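Long-range contacts in transferrin (Manduca sexta, PDB 6WB6), which binds a single ferric ion per molecule together with carbonate and transports iron as a secreted insect transferrin: residues A[58-62]-A[338-343]; A[80-84]-A[234-238]; A[86-92]-A[267-273]; A[204-208]-A[220-226]. All blocks are in the same frame, centred on the assembly; numbering follows the deposited sequence.

Contact 1: A[58-62]-A[338-343]; sequences PEDMY and YTEVIE
The CG2 methyl of Ile-342 sits over the centre of the Tyr-62 ring, 3.6 Å from its centroid, in a CH-pi contact where two short helices of the first transferrin-like lobe cross. The axes of 58-62 and 338-342 pass 10.7 Å apart, nearly perpendicular, at a crossing angle of -82°. Tyr-62 reaches across because its CG stands anti to the backbone N (chi1 -175°), which turns the ring toward helix 338-342. Ile-342 has CG1 anti to its carbonyl carbon (chi1 -77°), leaving CG2 for the ring face while CD1 reaches back to Tyr-62 CB at 3.8 Å and to the carbonyl O of Pro-58 at 3.9 Å. With an alanine here, the Tyr-62 face would probably lose its CG2 cover and the ring could shift. The ring edge is met by Thr-339 CG2, 3.8 Å from Tyr-62 CE1. Beyond Ile-342, Pro-58 CB packs 4.1 Å from Tyr-338 CE2. Leu-333 of helix 329-334 touches Pro-58, Tyr-62 and Thr-339. Bent at chi2, Glu-59 brings its carboxylate near the Tyr-338 hydroxyl, which is hydrogen-bonded to Asn-121; a water donates to both Glu-59 OE1 (2.8 Å) and Tyr-338 OH (3.1 Å).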
# COMPACT_ATOMS: atom_id res chain seq x y z
N PRO A 58 -5.58 15.17 -8.91
CA PRO A 58 -6.82 15.68 -8.28
C PRO A 58 -6.98 15.25 -6.82
O PRO A 58 -7.43 16.03 -5.97
CB PRO A 58 -7.91 15.07 -9.19
CG PRO A 58 -7.21 14.77 -10.50
CD PRO A 58 -5.87 14.31 -10.07
N GLU A 59 -6.60 14.02 -6.51
CA GLU A 59 -6.58 13.57 -5.13
C GLU A 59 -5.70 14.49 -4.25
O GLU A 59 -6.02 14.71 -3.08
CB GLU A 59 -6.09 12.12 -5.07
CG GLU A 59 -7.05 11.07 -5.68
CD GLU A 59 -6.80 10.81 -7.20
OE1 GLU A 59 -6.25 11.70 -7.86
OE2 GLU A 59 -7.14 9.72 -7.71
N ASP A 60 -4.59 15.00 -4.79
CA ASP A 60 -3.71 15.88 -4.02
C ASP A 60 -4.33 17.26 -3.82
O ASP A 60 -4.20 17.87 -2.75
CB ASP A 60 -2.34 15.98 -4.70
CG ASP A 60 -1.65 14.63 -4.88
OD1 ASP A 60 -1.61 13.81 -3.93
OD2 ASP A 60 -1.15 14.38 -5.99
N MET A 61 -5.00 17.78 -4.85
CA MET A 61 -5.74 19.03 -4.72
C MET A 61 -6.73 18.94 -3.58
O MET A 61 -6.86 19.87 -2.77
CB MET A 61 -6.47 19.35 -6.04
CG MET A 61 -5.52 19.45 -7.24
SD MET A 61 -6.36 19.50 -8.85
CE MET A 61 -4.98 19.25 -9.98
N TYR A 62 -7.42 17.81 -3.49
CA TYR A 62 -8.34 17.61 -2.39
C TYR A 62 -7.61 17.67 -1.06
O TYR A 62 -8.06 18.36 -0.14
CB TYR A 62 -9.07 16.27 -2.56
CG TYR A 62 -10.11 16.11 -1.49
CD1 TYR A 62 -11.38 16.64 -1.65
CD2 TYR A 62 -9.80 15.49 -0.28
CE1 TYR A 62 -12.32 16.52 -0.68
CE2 TYR A 62 -10.75 15.37 0.71
CZ TYR A 62 -12.01 15.89 0.50
OH TYR A 62 -12.97 15.80 1.46
N TYR A 338 -16.19 15.64 -9.10
CA TYR A 338 -15.21 14.68 -8.62
C TYR A 338 -14.96 14.79 -7.12
O TYR A 338 -14.37 13.87 -6.55
CB TYR A 338 -13.90 14.84 -9.40
CG TYR A 338 -13.00 13.63 -9.32
CD1 TYR A 338 -13.30 12.49 -10.02
CD2 TYR A 338 -11.85 13.65 -8.55
CE1 TYR A 338 -12.49 11.39 -9.97
CE2 TYR A 338 -11.03 12.54 -8.48
CZ TYR A 338 -11.35 11.41 -9.21
OH TYR A 338 -10.57 10.30 -9.15
N THR A 339 -15.36 15.88 -6.48
CA THR A 339 -15.24 15.93 -5.02
C THR A 339 -16.12 14.86 -4.40
O THR A 339 -15.70 14.15 -3.47
CB THR A 339 -15.62 17.31 -4.49
OG1 THR A 339 -15.01 18.33 -5.30
CG2 THR A 339 -15.16 17.46 -3.04
N GLU A 340 -17.34 14.70 -4.93
CA GLU A 340 -18.25 13.62 -4.53
C GLU A 340 -17.55 12.28 -4.55
O GLU A 340 -17.67 11.48 -3.60
CB GLU A 340 -19.44 13.58 -5.49
CG GLU A 340 -20.30 14.81 -5.49
CD GLU A 340 -21.34 14.78 -6.60
OE1 GLU A 340 -22.21 13.88 -6.59
OE2 GLU A 340 -21.27 15.66 -7.49
N VAL A 341 -16.84 12.00 -5.64
CA VAL A 341 -16.12 10.74 -5.80
C VAL A 341 -15.03 10.61 -4.74
O VAL A 341 -14.87 9.57 -4.11
CB VAL A 341 -15.53 10.65 -7.22
CG1 VAL A 341 -14.85 9.34 -7.43
CG2 VAL A 341 -16.61 10.86 -8.25
N ILE A 342 -14.23 11.66 -4.58
CA ILE A 342 -13.15 11.58 -3.60
C ILE A 342 -13.73 11.34 -2.20
O ILE A 342 -13.20 10.56 -1.41
CB ILE A 342 -12.28 12.85 -3.67
CG1 ILE A 342 -11.33 12.82 -4.88
CG2 ILE A 342 -11.48 12.97 -2.40
CD1 ILE A 342 -10.76 14.21 -5.29
N GLU A 343 -14.83 12.01 -1.89
CA GLU A 343 -15.42 11.91 -0.55
C GLU A 343 -16.42 10.76 -0.44
O GLU A 343 -17.05 10.62 0.60
CB GLU A 343 -16.10 13.23 -0.17
CG GLU A 343 -15.08 14.35 0.05
CD GLU A 343 -15.73 15.68 0.42
OE1 GLU A 343 -16.94 15.83 0.16
OE2 GLU A 343 -15.04 16.57 0.98
O HOH W 1 -7.86 11.39 -10.17
O HOH W 2 -8.18 8.20 -9.31

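Contact 2: A[80-84]-A[234-238]; sequences TDEEP and VGTTP
Glu-82 meets the tip of a type II' beta turn, Val-234 to Thr-237, and is held there chiefly by its backbone carbonyl, with its side chain reaching on to Thr-237. The carbonyl O of Glu-82 accepts from Thr-236 N at 2.8 Å, with an N-H...O angle of 156°; the donor lies in the carbonyl plane, on a lone pair. Gly-235 CA adds a CA-H...O contact to the same oxygen at 3.0 Å. Gly-235 has the positive phi (58°) expected at the second position of such a turn, and a CB there would collide with this carbonyl. The side chain of Glu-82 then crosses obliquely past Thr-236 and Thr-237. Its CB passes 3.9 Å from Thr-236 OG1. With CG anti to the backbone N (chi1 -170°) and the rest of the chain extended, CG lies 3.2 Å from Thr-237 OG1, and CD follows at 3.0 Å from the same hydroxyl. Of the carboxylate oxygens, OE1 packs against Ile-224, whereas OE2 accepts from Thr-237 OG1, the modelled separation of 2.3 Å being doubtfully short, and forms a salt bridge with Lys-228 of helix 223-229. This surface contact therefore ties the loop between strands 72-79 and 90-97 to the loop that follows that helix. Within 80-84, Thr-80 OG1 accepts from Glu-83 N in an ST motif. Thr-236 CG2 rests 3.2 Å from the carbonyl O of Asp-81.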
# COMPACT_ATOMS: atom_id res chain seq x y z
N THR A 80 -3.58 15.92 -22.63
CA THR A 80 -2.98 15.10 -23.68
C THR A 80 -2.90 15.92 -24.96
O THR A 80 -3.64 16.88 -25.16
CB THR A 80 -3.80 13.85 -23.95
OG1 THR A 80 -5.14 14.25 -24.25
CG2 THR A 80 -3.77 12.87 -22.76
N ASP A 81 -1.98 15.51 -25.84
CA ASP A 81 -1.94 16.09 -27.17
C ASP A 81 -3.14 15.66 -27.99
O ASP A 81 -3.58 16.39 -28.87
CB ASP A 81 -0.62 15.71 -27.84
CG ASP A 81 0.55 16.53 -27.31
OD1 ASP A 81 0.44 17.78 -27.26
OD2 ASP A 81 1.58 15.95 -26.92
N GLU A 82 -3.72 14.50 -27.65
CA GLU A 82 -4.93 14.03 -28.31
C GLU A 82 -6.12 14.90 -27.93
O GLU A 82 -6.98 15.16 -28.77
CB GLU A 82 -5.18 12.57 -27.93
CG GLU A 82 -6.25 11.90 -28.71
CD GLU A 82 -6.25 10.40 -28.49
OE1 GLU A 82 -5.59 9.95 -27.52
OE2 GLU A 82 -6.88 9.67 -29.28
N GLU A 83 -6.18 15.36 -26.68
CA GLU A 83 -7.30 16.17 -26.20
C GLU A 83 -6.80 17.45 -25.50
O GLU A 83 -7.11 17.71 -24.34
CB GLU A 83 -8.17 15.35 -25.25
CG GLU A 83 -8.89 14.19 -25.92
CD GLU A 83 -9.74 13.40 -24.95
OE1 GLU A 83 -9.20 12.49 -24.31
OE2 GLU A 83 -10.93 13.73 -24.80
N PRO A 84 -6.06 18.29 -26.22
CA PRO A 84 -5.47 19.48 -25.57
C PRO A 84 -6.51 20.47 -25.06
O PRO A 84 -6.22 21.25 -24.15
CB PRO A 84 -4.61 20.10 -26.68
CG PRO A 84 -5.29 19.64 -27.96
CD PRO A 84 -5.88 18.28 -27.68
N VAL A 234 -11.93 11.49 -32.11
CA VAL A 234 -11.91 12.11 -30.79
C VAL A 234 -10.66 12.97 -30.68
O VAL A 234 -9.55 12.50 -30.97
CB VAL A 234 -12.01 11.06 -29.66
CG1 VAL A 234 -11.07 9.89 -29.89
CG2 VAL A 234 -11.76 11.68 -28.30
N GLY A 235 -10.83 14.23 -30.29
CA GLY A 235 -9.68 15.12 -30.17
C GLY A 235 -8.95 15.21 -31.50
O GLY A 235 -9.56 15.39 -32.55
N THR A 236 -7.62 15.06 -31.46
CA THR A 236 -6.79 15.06 -32.65
C THR A 236 -6.85 13.73 -33.40
O THR A 236 -6.27 13.62 -34.48
CB THR A 236 -5.32 15.32 -32.30
OG1 THR A 236 -4.84 14.26 -31.46
CG2 THR A 236 -5.15 16.67 -31.61
N THR A 237 -7.51 12.76 -32.85
CA THR A 237 -7.52 11.45 -33.49
C THR A 237 -8.66 11.40 -34.49
O THR A 237 -9.80 11.73 -34.13
CB THR A 237 -7.69 10.34 -32.48
OG1 THR A 237 -6.67 10.45 -31.48
CG2 THR A 237 -7.59 8.98 -33.19
N PRO A 238 -8.38 11.02 -35.73
CA PRO A 238 -9.41 11.01 -36.77
C PRO A 238 -10.24 9.74 -36.70
O PRO A 238 -9.98 8.81 -35.92
CB PRO A 238 -8.57 11.05 -38.05
CG PRO A 238 -7.38 10.27 -37.70
CD PRO A 238 -7.06 10.68 -36.29

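Contact 3: A[86-92]-A[267-273]; sequences APFRYEA and SWAARPW. With FE (Fe (III) ion), chain E; NAG (2-acetamido-2-deoxy-beta-D-glucopyranose), chain C.
Tyr-90 and Arg-271 form an antiparallel hydrogen-bonded pair. Arg-271 N donates to Tyr-90 O at 2.8 Å, and Tyr-90 N to Arg-271 O at 3.3 Å; Arg-89 also faces Arg-271, making a classic beta bulge. Ala-92 N donates to Ala-269 O at 2.8 Å, and Ala-92 O accepts from Ser-267 OG. Tyr-90 OH binds the ferric ion FE at 2.2 Å. Tyr-90 OH also accepts from Arg-271 NH1 at 2.6 Å, the oxygen lying near the guanidinium plane while the ring is turned steeply to it. Arg-271 lines a carbonate pocket, and the Arg-89 guanidinium lies flat on it, centres 3.9 Å apart and planes at 13°, because both chains are extended with CG anti to the backbone N (Arg-89 chi1 -176°) and run side by side. A water links Arg-89 NH1 to Pro-272 O. Trp-273 NE1 donates almost straight (170°) to Ala-86 O at 2.8 Å, and Arg-89 CA stands over its six-membered ring, 3.3 Å from the centroid. A leucine in place of Trp-273 would probably leave the Ala-86 carbonyl without this donor. Strand 90-97 joins 269-271 to 218-222; helix 121-131 packs on Tyr-90 and Ala-92, strand 72-79 on Trp-273.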
# COMPACT_ATOMS: atom_id res chain seq x y z
N ALA A 86 -9.81 19.54 -24.07
CA ALA A 86 -10.85 18.95 -23.23
C ALA A 86 -10.69 19.41 -21.79
O ALA A 86 -9.57 19.40 -21.26
CB ALA A 86 -10.79 17.43 -23.32
N PRO A 87 -11.77 19.81 -21.11
CA PRO A 87 -11.66 20.30 -19.73
C PRO A 87 -11.22 19.25 -18.73
O PRO A 87 -10.65 19.61 -17.70
CB PRO A 87 -13.08 20.80 -19.42
CG PRO A 87 -13.93 20.02 -20.34
CD PRO A 87 -13.17 19.82 -21.58
N PHE A 88 -11.44 17.97 -19.03
CA PHE A 88 -11.22 16.87 -18.10
C PHE A 88 -10.36 15.80 -18.74
O PHE A 88 -10.37 15.60 -19.97
CB PHE A 88 -12.55 16.22 -17.65
CG PHE A 88 -13.59 17.20 -17.19
CD1 PHE A 88 -13.37 17.96 -16.06
CD2 PHE A 88 -14.79 17.35 -17.87
CE1 PHE A 88 -14.33 18.86 -15.63
CE2 PHE A 88 -15.74 18.24 -17.43
CZ PHE A 88 -15.51 19.01 -16.32
N ARG A 89 -9.60 15.10 -17.89
CA ARG A 89 -8.83 13.96 -18.36
C ARG A 89 -9.73 12.96 -19.07
O ARG A 89 -9.38 12.42 -20.13
CB ARG A 89 -8.13 13.29 -17.19
CG ARG A 89 -7.23 12.14 -17.63
CD ARG A 89 -6.46 11.68 -16.47
NE ARG A 89 -5.74 10.44 -16.69
CZ ARG A 89 -4.81 10.00 -15.85
NH1 ARG A 89 -4.55 10.71 -14.75
NH2 ARG A 89 -4.18 8.84 -16.07
N TYR A 90 -10.88 12.64 -18.49
CA TYR A 90 -11.85 11.72 -19.14
C TYR A 90 -13.19 11.79 -18.46
O TYR A 90 -13.27 11.91 -17.31
CB TYR A 90 -11.47 10.24 -19.28
CG TYR A 90 -10.90 9.52 -18.10
CD1 TYR A 90 -11.73 9.11 -17.08
CD2 TYR A 90 -9.57 9.16 -18.06
CE1 TYR A 90 -11.24 8.40 -16.01
CE2 TYR A 90 -9.07 8.44 -17.00
CZ TYR A 90 -9.90 8.08 -15.97
OH TYR A 90 -9.44 7.39 -14.95
N GLU A 91 -14.20 11.74 -19.28
CA GLU A 91 -15.58 11.73 -18.83
C GLU A 91 -16.07 10.30 -18.70
O GLU A 91 -15.82 9.46 -19.58
CB GLU A 91 -16.46 12.49 -19.81
CG GLU A 91 -16.07 13.95 -19.95
CD GLU A 91 -16.61 14.51 -21.22
OE1 GLU A 91 -16.02 14.21 -22.28
OE2 GLU A 91 -17.66 15.20 -21.17
N ALA A 92 -16.77 10.05 -17.60
CA ALA A 92 -17.34 8.75 -17.30
C ALA A 92 -18.69 8.67 -17.98
O ALA A 92 -19.48 9.61 -17.93
CB ALA A 92 -17.49 8.55 -15.79
N SER A 267 -22.58 12.71 -19.34
CA SER A 267 -21.60 12.14 -18.42
C SER A 267 -21.91 12.62 -17.02
O SER A 267 -22.10 13.81 -16.81
CB SER A 267 -20.17 12.54 -18.82
OG SER A 267 -19.23 12.24 -17.79
N TRP A 268 -21.98 11.69 -16.07
CA TRP A 268 -22.31 12.09 -14.71
C TRP A 268 -21.11 12.59 -13.91
O TRP A 268 -21.29 13.28 -12.90
CB TRP A 268 -22.99 10.95 -13.93
CG TRP A 268 -22.46 9.55 -14.09
CD1 TRP A 268 -21.30 9.15 -14.71
CD2 TRP A 268 -23.09 8.35 -13.61
NE1 TRP A 268 -21.18 7.79 -14.64
CE2 TRP A 268 -22.26 7.28 -13.97
CE3 TRP A 268 -24.27 8.10 -12.91
CZ2 TRP A 268 -22.58 5.96 -13.65
CZ3 TRP A 268 -24.58 6.80 -12.60
CH2 TRP A 268 -23.73 5.74 -12.97
N ALA A 269 -19.89 12.26 -14.33
CA ALA A 269 -18.70 12.80 -13.69
C ALA A 269 -17.52 12.61 -14.61
O ALA A 269 -17.54 11.77 -15.52
CB ALA A 269 -18.45 12.14 -12.33
N ALA A 270 -16.45 13.37 -14.32
CA ALA A 270 -15.21 13.26 -15.07
C ALA A 270 -14.03 13.15 -14.11
O ALA A 270 -14.07 13.65 -13.00
CB ALA A 270 -15.01 14.48 -15.98
N ARG A 271 -13.00 12.47 -14.54
CA ARG A 271 -11.73 12.57 -13.84
C ARG A 271 -11.01 13.84 -14.28
O ARG A 271 -10.75 14.00 -15.49
CB ARG A 271 -10.88 11.35 -14.10
CG ARG A 271 -9.64 11.31 -13.27
CD ARG A 271 -8.95 10.04 -13.56
NE ARG A 271 -7.79 9.85 -12.71
CZ ARG A 271 -6.98 8.80 -12.82
NH1 ARG A 271 -7.23 7.85 -13.73
NH2 ARG A 271 -5.94 8.71 -12.04
N PRO A 272 -10.73 14.77 -13.38
CA PRO A 272 -10.05 15.99 -13.79
C PRO A 272 -8.61 15.69 -14.16
O PRO A 272 -8.03 14.70 -13.71
CB PRO A 272 -10.12 16.89 -12.55
CG PRO A 272 -11.04 16.18 -11.58
CD PRO A 272 -10.90 14.74 -11.91
N TRP A 273 -8.05 16.56 -15.00
CA TRP A 273 -6.63 16.51 -15.32
C TRP A 273 -5.79 16.75 -14.09
O TRP A 273 -6.17 17.51 -13.19
CB TRP A 273 -6.27 17.58 -16.32
CG TRP A 273 -6.85 17.46 -17.69
CD1 TRP A 273 -7.75 18.30 -18.25
CD2 TRP A 273 -6.53 16.48 -18.68
NE1 TRP A 273 -8.02 17.91 -19.53
CE2 TRP A 273 -7.28 16.79 -19.82
CE3 TRP A 273 -5.69 15.37 -18.70
CZ2 TRP A 273 -7.22 16.03 -20.99
CZ3 TRP A 273 -5.62 14.60 -19.87
CH2 TRP A 273 -6.39 14.93 -21.00
FE FE E . -9.47 5.24 -15.25
C1 NAG C . -22.36 16.78 -12.65
C2 NAG C . -22.43 16.76 -14.16
C3 NAG C . -23.71 17.37 -14.74
C4 NAG C . -24.97 16.99 -13.96
C5 NAG C . -24.73 16.95 -12.45
C6 NAG C . -25.86 16.21 -11.77
C7 NAG C . -20.16 16.81 -15.10
C8 NAG C . -19.16 17.71 -15.75
N2 NAG C . -21.26 17.43 -14.69
O3 NAG C . -23.81 16.89 -16.09
O4 NAG C . -26.02 17.96 -14.09
O5 NAG C . -23.54 16.24 -12.09
O6 NAG C . -25.90 14.92 -12.37
O7 NAG C . -19.96 15.61 -14.98
O HOH W 3 -9.93 18.95 -15.06
O HOH W 4 -6.04 12.72 -13.22

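Contact 4: A[204-208]-A[220-226]; sequences YEGAL and FTKVIFT. With FE (Fe (III) ion), chain E.
Tyr-204 carries this contact between helix 203-213 and the strand-to-helix junction at Lys-222, and its OH binds the ferric ion at 2.1 Å. Two kinds of pi interaction hold the ring. Lys-222 lies across one face, with CE 3.3 Å from the ring centroid in a CH-pi contact and NZ 3.6 Å from it in a cation-pi contact. Lys-222 CG stands between its backbone N and carbonyl carbon (chi1 66°), and the extended chain beyond carries the ammonium over the ring toward the phenol oxygen. This charge, together with a further cation-pi contact from Arg-120, probably favours the phenolate form that binds iron. Phe-225 serves the base of the tyrosine: Tyr-204 CB sits over its face, 3.6 Å from the centroid. The two rings are near parallel, planes at 20°, but slid apart with centroids 5.1 Å from each other, so they barely overlap. Hydrogen bonding across the contact comes from Thr-221 OG1, which donates to the Tyr-204 carbonyl O at 2.9 Å. Within the junction, Thr-226 gives both N and OG1 to the carbonyl O of Lys-222, the N-cap residue. Apolar packing follows one helical turn on, where Leu-208 CD2 meets Thr-221 CG2 at 3.9 Å. Strand 218-222 lies between 90-97, antiparallel to it, and 112-114, parallel to it, with helix 121-131 touching Tyr-204, Phe-220 and Lys-222.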
# COMPACT_ATOMS: atom_id res chain seq x y z
N TYR A 204 -11.32 -0.19 -20.20
CA TYR A 204 -12.18 0.75 -20.96
C TYR A 204 -12.74 0.12 -22.23
O TYR A 204 -13.85 0.33 -22.49
CB TYR A 204 -11.45 2.03 -21.32
CG TYR A 204 -10.82 2.80 -20.18
CD1 TYR A 204 -11.58 3.52 -19.28
CD2 TYR A 204 -9.46 2.85 -20.06
CE1 TYR A 204 -11.02 4.24 -18.26
CE2 TYR A 204 -8.87 3.58 -19.08
CZ TYR A 204 -9.65 4.25 -18.17
OH TYR A 204 -9.03 5.00 -17.29
N GLU A 205 -11.92 -0.59 -22.97
CA GLU A 205 -12.39 -1.20 -24.21
C GLU A 205 -13.07 -2.53 -23.95
O GLU A 205 -14.10 -2.81 -24.56
CB GLU A 205 -11.22 -1.42 -25.17
CG GLU A 205 -11.67 -1.63 -26.59
CD GLU A 205 -10.50 -1.69 -27.55
OE1 GLU A 205 -9.39 -1.25 -27.16
OE2 GLU A 205 -10.71 -2.17 -28.68
N GLY A 206 -12.52 -3.35 -23.05
CA GLY A 206 -13.13 -4.63 -22.74
C GLY A 206 -14.53 -4.50 -22.18
O GLY A 206 -15.37 -5.37 -22.40
N ALA A 207 -14.81 -3.43 -21.46
CA ALA A 207 -16.17 -3.23 -21.00
C ALA A 207 -17.13 -3.08 -22.17
O ALA A 207 -18.25 -3.57 -22.12
CB ALA A 207 -16.25 -2.01 -20.10
N LEU A 208 -16.72 -2.38 -23.23
CA LEU A 208 -17.61 -2.28 -24.37
C LEU A 208 -17.69 -3.62 -25.10
O LEU A 208 -18.75 -3.97 -25.62
CB LEU A 208 -17.15 -1.16 -25.31
CG LEU A 208 -17.19 0.23 -24.63
CD1 LEU A 208 -16.21 1.22 -25.18
CD2 LEU A 208 -18.60 0.78 -24.72
N PHE A 220 -19.82 0.65 -18.03
CA PHE A 220 -19.31 1.87 -17.44
C PHE A 220 -17.89 2.10 -17.96
O PHE A 220 -16.98 1.32 -17.66
CB PHE A 220 -19.34 1.77 -15.91
CG PHE A 220 -20.73 1.53 -15.36
CD1 PHE A 220 -21.64 2.56 -15.27
CD2 PHE A 220 -21.12 0.27 -14.95
CE1 PHE A 220 -22.91 2.33 -14.76
CE2 PHE A 220 -22.40 0.04 -14.45
CZ PHE A 220 -23.29 1.08 -14.36
N THR A 221 -17.70 3.15 -18.74
CA THR A 221 -16.39 3.39 -19.32
C THR A 221 -16.24 4.89 -19.55
O THR A 221 -16.89 5.71 -18.89
CB THR A 221 -16.26 2.50 -20.56
OG1 THR A 221 -14.97 2.67 -21.13
CG2 THR A 221 -17.37 2.82 -21.60
N LYS A 222 -15.34 5.27 -20.45
CA LYS A 222 -15.11 6.68 -20.74
C LYS A 222 -15.27 6.93 -22.23
O LYS A 222 -15.23 6.02 -23.05
CB LYS A 222 -13.74 7.17 -20.26
CG LYS A 222 -12.53 6.57 -20.94
CD LYS A 222 -11.24 7.23 -20.47
CE LYS A 222 -10.04 6.40 -20.86
NZ LYS A 222 -8.79 6.75 -20.09
N VAL A 223 -15.42 8.21 -22.56
CA VAL A 223 -15.87 8.61 -23.88
C VAL A 223 -14.88 8.18 -24.94
O VAL A 223 -15.24 7.66 -25.99
CB VAL A 223 -16.08 10.13 -23.93
CG1 VAL A 223 -16.27 10.61 -25.37
CG2 VAL A 223 -17.24 10.47 -23.06
N ILE A 224 -13.60 8.42 -24.68
CA ILE A 224 -12.61 8.30 -25.73
C ILE A 224 -12.53 6.86 -26.20
O ILE A 224 -12.43 6.59 -27.40
CB ILE A 224 -11.25 8.85 -25.25
CG1 ILE A 224 -10.26 8.83 -26.39
CG2 ILE A 224 -10.71 8.06 -24.06
CD1 ILE A 224 -9.00 9.67 -26.12
N PHE A 225 -12.62 5.90 -25.26
CA PHE A 225 -12.66 4.50 -25.67
C PHE A 225 -14.01 4.14 -26.26
O PHE A 225 -14.10 3.21 -27.06
CB PHE A 225 -12.35 3.56 -24.51
CG PHE A 225 -10.88 3.31 -24.33
CD1 PHE A 225 -10.13 4.17 -23.58
CD2 PHE A 225 -10.25 2.25 -24.95
CE1 PHE A 225 -8.79 3.98 -23.43
CE2 PHE A 225 -8.90 2.05 -24.79
CZ PHE A 225 -8.17 2.92 -24.03
N THR A 226 -15.07 4.86 -25.89
CA THR A 226 -16.36 4.59 -26.52
C THR A 226 -16.36 5.07 -27.96
O THR A 226 -16.77 4.35 -28.88
CB THR A 226 -17.48 5.25 -25.73
OG1 THR A 226 -17.47 4.77 -24.37
CG2 THR A 226 -18.84 4.95 -26.35
FE FE E . -9.47 5.24 -15.25

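Overall arrangement
Contacts 3 and 4 converge on the ferric ion: each supplies one tyrosine ligand, with Tyr-90 OH and Tyr-204 OH 3.4 Å apart, and both line the carbonate pockets. Their strands, 90-97 and 218-222, are neighbours in one sheet, and Lys-222 NZ reaches Tyr-90 CD2 at 3.2 Å. Contact 1 packs against contact 3 through Tyr-338 and Pro-58 on Pro-272. The side chain of Tyr-338 is about 8 Å from the bound ferric ion. Contact 2 lies farther out, the Glu-83 side chain about 12 Å from the metal, yet touches both neighbours: Thr-80 meets Trp-273 of contact 3, and Ile-224 of contact 4 wedges against Glu-82, Glu-83 and Val-234. Along the chain, contact 1 encloses the other three.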